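Local coordinates for protein carbohydrate deacetylase Agd3 (Neosartorya fumigata, PDB 6NWZ) that probably removes N-acetyl groups from the fungal exopolysaccharide galactosaminogalactan, acting as a zinc-binding carbohydrate esterase required for biofilm formation, at residues T252-M257 with S568-W573; T261-P266 with H546-R551. All coordinates share one frame; numbering follows the deposited sequence.

Contact 1 of 2, residues T252-M257 with S568-W573; sequences TQIDDM and SIFQAW. With ZN (zinc ion), chain L; ZN (zinc ion), chain M.
In the deacetylase domain, strand 252-257, which carries two zinc ligands near its C-terminal end, is backed at its start by Phe570 and Trp573 from the first turn of helix 569-584. The axes of the short segments 252-257 and 569-573 run nearly antiparallel (169°), 11.6 Å apart at closest approach, so long side chains must bridge the gap. Phe570 does most of this. With its CG anti to the backbone N (chi1 167°), the ring reaches from the helix to the strand and meets two residues differently. Ile254 CD1 lies over one ring face, 4.0 Å from the centroid and 23° off the normal, a CH-pi contact displaced toward CE1. Thr252 instead sits at the ring edge: its CB lies in the ring plane and its OG1 is 3.5 Å from Phe570 CZ. That hydroxyl hydrogen-bonds to Tyr298. A looser contact joins Thr252 CG2 to Trp573 CZ3 at 4.3 Å, while the indole NE1 bonds to Glu527.

Strand 252-257 pairs in parallel with strands 300-304 and 542-546, and the two aromatic rings pack on part of one side of this sheet, where Trp573 also meets Phe545 edge-to-face. Beyond the packed residues, Asp255 OD2 binds one zinc ion at 2.4 Å, with His546 as a second ligand, and Asp256 OD1 binds another at 2.0 Å, joined by His388 and His392. At the helix start Ser568 and Gln571 form a capping box: Gln571 N donates to Ser568 OG at 3.0 Å, and Gln571 OE1 accepts from both Ser568 N and OG.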
loop_
_atom_site.group_PDB
_atom_site.type_symbol
_atom_site.label_atom_id
_atom_site.label_comp_id
_atom_site.label_asym_id
_atom_site.label_seq_id
_atom_site.Cartn_x
_atom_site.Cartn_y
_atom_site.Cartn_z
ATOM N N THR A 252 -4.933 -8.792 -4.957
ATOM C CA THR A 252 -4.339 -9.233 -6.216
ATOM C C THR A 252 -5.461 -9.535 -7.203
ATOM O O THR A 252 -6.165 -10.542 -7.061
ATOM C CB THR A 252 -3.446 -10.455 -6.002
ATOM O OG1 THR A 252 -4.230 -11.549 -5.512
ATOM C CG2 THR A 252 -2.363 -10.140 -4.987
ATOM N N GLN A 253 -5.621 -8.673 -8.204
ATOM C CA GLN A 253 -6.721 -8.768 -9.154
ATOM C C GLN A 253 -6.275 -9.463 -10.432
ATOM O O GLN A 253 -5.190 -9.189 -10.953
ATOM C CB GLN A 253 -7.268 -7.383 -9.485
ATOM C CG GLN A 253 -7.982 -6.730 -8.329
ATOM C CD GLN A 253 -8.521 -5.372 -8.693
ATOM O OE1 GLN A 253 -7.925 -4.651 -9.493
ATOM N NE2 GLN A 253 -9.661 -5.017 -8.119
ATOM N N ILE A 254 -7.125 -10.357 -10.938
ATOM C CA ILE A 254 -6.838 -11.151 -12.130
ATOM C C ILE A 254 -7.781 -10.678 -13.229
ATOM O O ILE A 254 -8.973 -11.010 -13.223
ATOM C CB ILE A 254 -6.999 -12.653 -11.878
ATOM C CG1 ILE A 254 -6.226 -13.078 -10.628
ATOM C CG2 ILE A 254 -6.537 -13.438 -13.096
ATOM C CD1 ILE A 254 -4.751 -12.791 -10.695
ATOM N N ASP A 255 -7.249 -9.919 -14.185
ATOM C CA ASP A 255 -8.051 -9.408 -15.284
ATOM C C ASP A 255 -8.214 -10.465 -16.374
ATOM O O ASP A 255 -7.488 -11.463 -16.423
ATOM C CB ASP A 255 -7.412 -8.152 -15.884
ATOM C CG ASP A 255 -7.327 -6.992 -14.900
ATOM O OD1 ASP A 255 -7.823 -7.112 -13.758
ATOM O OD2 ASP A 255 -6.758 -5.948 -15.281
ATOM N N ASP A 256 -9.200 -10.236 -17.245
ATOM C CA ASP A 256 -9.359 -10.968 -18.501
ATOM C C ASP A 256 -9.838 -12.402 -18.301
ATOM O O ASP A 256 -9.605 -13.257 -19.160
ATOM C CB ASP A 256 -8.061 -10.968 -19.316
ATOM C CG ASP A 256 -7.614 -9.577 -19.707
ATOM O OD1 ASP A 256 -8.269 -8.595 -19.299
ATOM O OD2 ASP A 256 -6.605 -9.469 -20.435
ATOM N N MET A 257 -10.517 -12.692 -17.193
ATOM C CA MET A 257 -11.039 -14.038 -16.990
ATOM C C MET A 257 -12.120 -14.354 -18.018
ATOM O O MET A 257 -12.997 -13.530 -18.297
ATOM C CB MET A 257 -11.596 -14.206 -15.580
ATOM C CG MET A 257 -12.078 -15.623 -15.265
ATOM S SD MET A 257 -10.797 -16.903 -15.361
ATOM C CE MET A 257 -9.621 -16.296 -14.156
ATOM N N SER A 568 2.586 -21.186 -10.844
ATOM C CA SER A 568 2.374 -20.199 -11.893
ATOM C C SER A 568 3.227 -18.963 -11.616
ATOM O O SER A 568 3.741 -18.768 -10.510
ATOM C CB SER A 568 0.901 -19.804 -11.977
ATOM O OG SER A 568 0.508 -19.072 -10.827
ATOM N N ILE A 569 3.377 -18.115 -12.637
ATOM C CA ILE A 569 4.132 -16.882 -12.433
ATOM C C ILE A 569 3.410 -15.977 -11.442
ATOM O O ILE A 569 4.048 -15.202 -10.717
ATOM C CB ILE A 569 4.397 -16.164 -13.770
ATOM C CG1 ILE A 569 3.094 -15.908 -14.524
ATOM C CG2 ILE A 569 5.359 -16.966 -14.629
ATOM C CD1 ILE A 569 3.301 -15.217 -15.855
ATOM N N PHE A 570 2.080 -16.065 -11.377
ATOM C CA PHE A 570 1.337 -15.312 -10.375
ATOM C C PHE A 570 1.621 -15.837 -8.973
ATOM O O PHE A 570 1.913 -15.062 -8.056
ATOM C CB PHE A 570 -0.160 -15.365 -10.678
ATOM C CG PHE A 570 -1.020 -14.896 -9.544
ATOM C CD1 PHE A 570 -1.170 -13.544 -9.286
ATOM C CD2 PHE A 570 -1.671 -15.806 -8.727
ATOM C CE1 PHE A 570 -1.958 -13.109 -8.237
ATOM C CE2 PHE A 570 -2.463 -15.377 -7.678
ATOM C CZ PHE A 570 -2.604 -14.029 -7.432
ATOM N N GLN A 571 1.543 -17.157 -8.787
ATOM C CA GLN A 571 1.827 -17.732 -7.476
ATOM C C GLN A 571 3.264 -17.455 -7.046
ATOM O O GLN A 571 3.519 -17.138 -5.877
ATOM C CB GLN A 571 1.549 -19.233 -7.495
ATOM C CG GLN A 571 0.084 -19.572 -7.702
ATOM C CD GLN A 571 -0.125 -21.027 -8.056
ATOM O OE1 GLN A 571 0.026 -21.423 -9.213
ATOM N NE2 GLN A 571 -0.469 -21.836 -7.062
ATOM N N ALA A 572 4.219 -17.559 -7.975
ATOM C CA ALA A 572 5.612 -17.285 -7.634
ATOM C C ALA A 572 5.798 -15.859 -7.140
ATOM O O ALA A 572 6.648 -15.604 -6.277
ATOM C CB ALA A 572 6.516 -17.546 -8.839
ATOM N N TRP A 573 5.025 -14.916 -7.678
ATOM C CA TRP A 573 5.110 -13.540 -7.206
ATOM C C TRP A 573 4.542 -13.419 -5.798
ATOM O O TRP A 573 5.174 -12.833 -4.910
ATOM C CB TRP A 573 4.381 -12.609 -8.180
ATOM C CG TRP A 573 4.470 -11.145 -7.822
ATOM C CD1 TRP A 573 5.396 -10.246 -8.271
ATOM C CD2 TRP A 573 3.597 -10.415 -6.948
ATOM N NE1 TRP A 573 5.156 -9.007 -7.731
ATOM C CE2 TRP A 573 4.057 -9.083 -6.915
ATOM C CE3 TRP A 573 2.473 -10.758 -6.189
ATOM C CZ2 TRP A 573 3.433 -8.093 -6.154
ATOM C CZ3 TRP A 573 1.853 -9.772 -5.436
ATOM C CH2 TRP A 573 2.337 -8.457 -5.423
HETATM ZN ZN ZN L . -8.216 -6.618 -19.471
HETATM ZN ZN ZN M . -5.658 -5.346 -17.379
#

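Contact 2 of 2, residues T261-P266 with H546-R551. With ZN (zinc ion), chain M.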
loop_
_atom_site.group_PDB
_atom_site.type_symbol
_atom_site.label_atom_id
_atom_site.label_comp_id
_atom_site.label_asym_id
_atom_site.label_seq_id
_atom_site.Cartn_x
_atom_site.Cartn_y
_atom_site.Cartn_z
ATOM N N THR A 261 -5.894 -14.670 -24.410
ATOM C CA THR A 261 -4.890 -13.633 -24.602
ATOM C C THR A 261 -3.747 -14.198 -25.430
ATOM O O THR A 261 -3.404 -15.378 -25.309
ATOM C CB THR A 261 -4.363 -13.085 -23.256
ATOM O OG1 THR A 261 -3.652 -14.108 -22.560
ATOM C CG2 THR A 261 -5.516 -12.579 -22.375
ATOM N N ASP A 262 -3.179 -13.357 -26.293
ATOM C CA ASP A 262 -2.051 -13.759 -27.120
ATOM C C ASP A 262 -0.766 -13.713 -26.301
ATOM O O ASP A 262 -0.434 -12.684 -25.704
ATOM C CB ASP A 262 -1.930 -12.856 -28.348
ATOM C CG ASP A 262 -3.182 -12.864 -29.213
ATOM O OD1 ASP A 262 -3.508 -13.924 -29.786
ATOM O OD2 ASP A 262 -3.843 -11.808 -29.318
ATOM N N ILE A 263 -0.045 -14.826 -26.278
ATOM C CA ILE A 263 1.180 -14.939 -25.496
ATOM C C ILE A 263 2.317 -14.218 -26.211
ATOM O O ILE A 263 2.347 -14.122 -27.445
ATOM C CB ILE A 263 1.494 -16.427 -25.243
ATOM C CG1 ILE A 263 0.330 -17.068 -24.480
ATOM C CG2 ILE A 263 2.811 -16.606 -24.493
ATOM C CD1 ILE A 263 -0.065 -16.307 -23.214
ATOM N N TYR A 264 3.265 -13.697 -25.429
ATOM C CA TYR A 264 4.310 -12.823 -25.954
ATOM C C TYR A 264 5.514 -13.591 -26.505
ATOM O O TYR A 264 5.905 -13.382 -27.658
ATOM C CB TYR A 264 4.762 -11.842 -24.867
ATOM C CG TYR A 264 5.928 -10.979 -25.284
ATOM C CD1 TYR A 264 5.734 -9.857 -26.078
ATOM C CD2 TYR A 264 7.225 -11.291 -24.892
ATOM C CE1 TYR A 264 6.796 -9.067 -26.465
ATOM C CE2 TYR A 264 8.296 -10.506 -25.275
ATOM C CZ TYR A 264 8.074 -9.395 -26.062
ATOM O OH TYR A 264 9.130 -8.603 -26.450
ATOM N N TYR A 265 6.132 -14.470 -25.688
ATOM C CA TYR A 265 7.412 -15.045 -26.106
ATOM C C TYR A 265 7.238 -16.065 -27.224
ATOM O O TYR A 265 7.758 -15.835 -28.330
ATOM C CB TYR A 265 8.171 -15.615 -24.904
ATOM C CG TYR A 265 9.447 -16.316 -25.324
ATOM C CD1 TYR A 265 10.470 -15.618 -25.956
ATOM C CD2 TYR A 265 9.621 -17.677 -25.110
ATOM C CE1 TYR A 265 11.633 -16.251 -26.354
ATOM C CE2 TYR A 265 10.782 -18.322 -25.505
ATOM C CZ TYR A 265 11.785 -17.600 -26.127
ATOM O OH TYR A 265 12.951 -18.207 -26.533
ATOM N N PRO A 266 6.536 -17.198 -27.033
ATOM C CA PRO A 266 6.265 -18.043 -28.199
ATOM C C PRO A 266 5.229 -17.359 -29.074
ATOM O O PRO A 266 4.031 -17.639 -28.965
ATOM C CB PRO A 266 5.746 -19.355 -27.590
ATOM C CG PRO A 266 6.015 -19.251 -26.106
ATOM C CD PRO A 266 5.944 -17.784 -25.817
ATOM N N HIS A 546 -3.214 -10.852 -14.732
ATOM C CA HIS A 546 -4.093 -11.256 -15.823
ATOM C C HIS A 546 -4.217 -12.774 -15.858
ATOM O O HIS A 546 -3.410 -13.498 -15.272
ATOM C CB HIS A 546 -3.589 -10.712 -17.164
ATOM C CG HIS A 546 -3.671 -9.221 -17.262
ATOM N ND1 HIS A 546 -2.836 -8.382 -16.554
ATOM C CD2 HIS A 546 -4.510 -8.418 -17.959
ATOM C CE1 HIS A 546 -3.148 -7.126 -16.820
ATOM N NE2 HIS A 546 -4.160 -7.120 -17.670
ATOM N N GLN A 547 -5.250 -13.246 -16.570
ATOM C CA GLN A 547 -5.636 -14.652 -16.486
ATOM C C GLN A 547 -4.528 -15.578 -16.968
ATOM O O GLN A 547 -4.360 -16.677 -16.424
ATOM C CB GLN A 547 -6.924 -14.893 -17.283
ATOM C CG GLN A 547 -6.814 -14.615 -18.780
ATOM C CD GLN A 547 -6.392 -15.834 -19.590
ATOM O OE1 GLN A 547 -6.581 -16.975 -19.165
ATOM N NE2 GLN A 547 -5.820 -15.593 -20.764
ATOM N N ALA A 548 -3.759 -15.155 -17.973
ATOM C CA ALA A 548 -2.676 -15.992 -18.469
ATOM C C ALA A 548 -1.612 -16.248 -17.411
ATOM O O ALA A 548 -0.874 -17.234 -17.520
ATOM C CB ALA A 548 -2.044 -15.350 -19.707
ATOM N N ASN A 549 -1.520 -15.396 -16.384
ATOM C CA ASN A 549 -0.500 -15.554 -15.351
ATOM C C ASN A 549 -0.785 -16.710 -14.400
ATOM O O ASN A 549 0.100 -17.072 -13.616
ATOM C CB ASN A 549 -0.354 -14.266 -14.533
ATOM C CG ASN A 549 -0.098 -13.042 -15.397
ATOM O OD1 ASN A 549 -0.455 -11.924 -15.024
ATOM N ND2 ASN A 549 0.521 -13.248 -16.553
ATOM N N LEU A 550 -1.986 -17.285 -14.432
ATOM C CA LEU A 550 -2.349 -18.355 -13.511
ATOM C C LEU A 550 -2.014 -19.739 -14.050
ATOM O O LEU A 550 -2.339 -20.736 -13.396
ATOM C CB LEU A 550 -3.845 -18.281 -13.177
ATOM C CG LEU A 550 -4.420 -16.962 -12.651
ATOM C CD1 LEU A 550 -5.823 -17.176 -12.112
ATOM C CD2 LEU A 550 -3.537 -16.351 -11.587
ATOM N N ARG A 551 -1.375 -19.826 -15.215
ATOM C CA ARG A 551 -1.070 -21.120 -15.810
ATOM C C ARG A 551 -0.134 -21.907 -14.904
ATOM O O ARG A 551 0.991 -21.477 -14.635
ATOM C CB ARG A 551 -0.438 -20.941 -17.190
ATOM C CG ARG A 551 -0.346 -22.242 -17.967
ATOM C CD ARG A 551 0.727 -22.189 -19.033
ATOM N NE ARG A 551 0.666 -23.354 -19.910
ATOM C CZ ARG A 551 0.425 -23.296 -21.215
ATOM N NH1 ARG A 551 0.240 -22.126 -21.809
ATOM N NH2 ARG A 551 0.383 -24.410 -21.930
HETATM ZN ZN ZN M . -5.658 -5.346 -17.379
HETATM O O HOH W 1 -3.884 -12.739 -19.685
#
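Thr261, on the short strand 261-262, faces Gln547 and Ala548 of the 3-10 turn that follows zinc ligand His546. Its OG1 occupies the position between backbone N and carbonyl carbon (chi1 66°), which directs the hydroxyl at the turn: OG1 stands 3.5 Å from Ala548 CB and 3.2 Å from Gln547 NE2. The methyl group CG2 also approaches that amide nitrogen, at 3.4 Å. The two side chains arrive from opposite directions, Gln547 bending at chi2 (90°) to bring its amide to Thr261. Both ends of this amide have outside partners, OE1 accepting from Ile273 N and NE2 donating to Phe271 O, which tie it to strand 270-271, the hairpin partner of 261-262, and to the chain just beyond. A water connects the same threonine hydroxyl with the turn, 3.2 Å from Thr261 OG1 and accepting from Ala548 N at 3.0 Å.

Two residues on, Ile263 adds an apolar contact, its CD1 reaching Ala548 CB at 4.1 Å. The Ala548 methyl therefore touches both Thr261 and Ile263, while its backbone N is satisfied by water.

Within 546-551 the turn is braced by its own bonds: His546 N donates to Asn549 OD1 with the donor 47° out of the carbonyl plane, and Asn549 N donates to His546 O. His546 NE2 binds zinc at 2.3 Å. The two hydrogen bonds of the Gln547 carboxamide, to Ile273 N and Phe271 O, would fix its rotation, and with the bridging water they join the hairpin by polar links to the segment that carries the zinc-binding histidine.

In the fold
Following the chain from the N terminus, past the elements before residue 250, strand 252-257 comes first of the four segments and then, after a short connection, strand 261-262. Some 280 residues later, contact 2 closes the inner loop when the turn after strand 542-546 returns to residues 261-266. Contact 1 closes the outer loop when the start of helix 569-584 reaches back to strand 252-257, so the loops nest without crossing. The centres of the two contacts are about 10 Å apart. The later segments also meet directly, Phe570 N lying 3.2 Å from Asn549 O in a probable hydrogen bond. Together the contacts tie the parallel part of the sheet to the hairpin and the helix, and both hold a ligand of the same zinc ion.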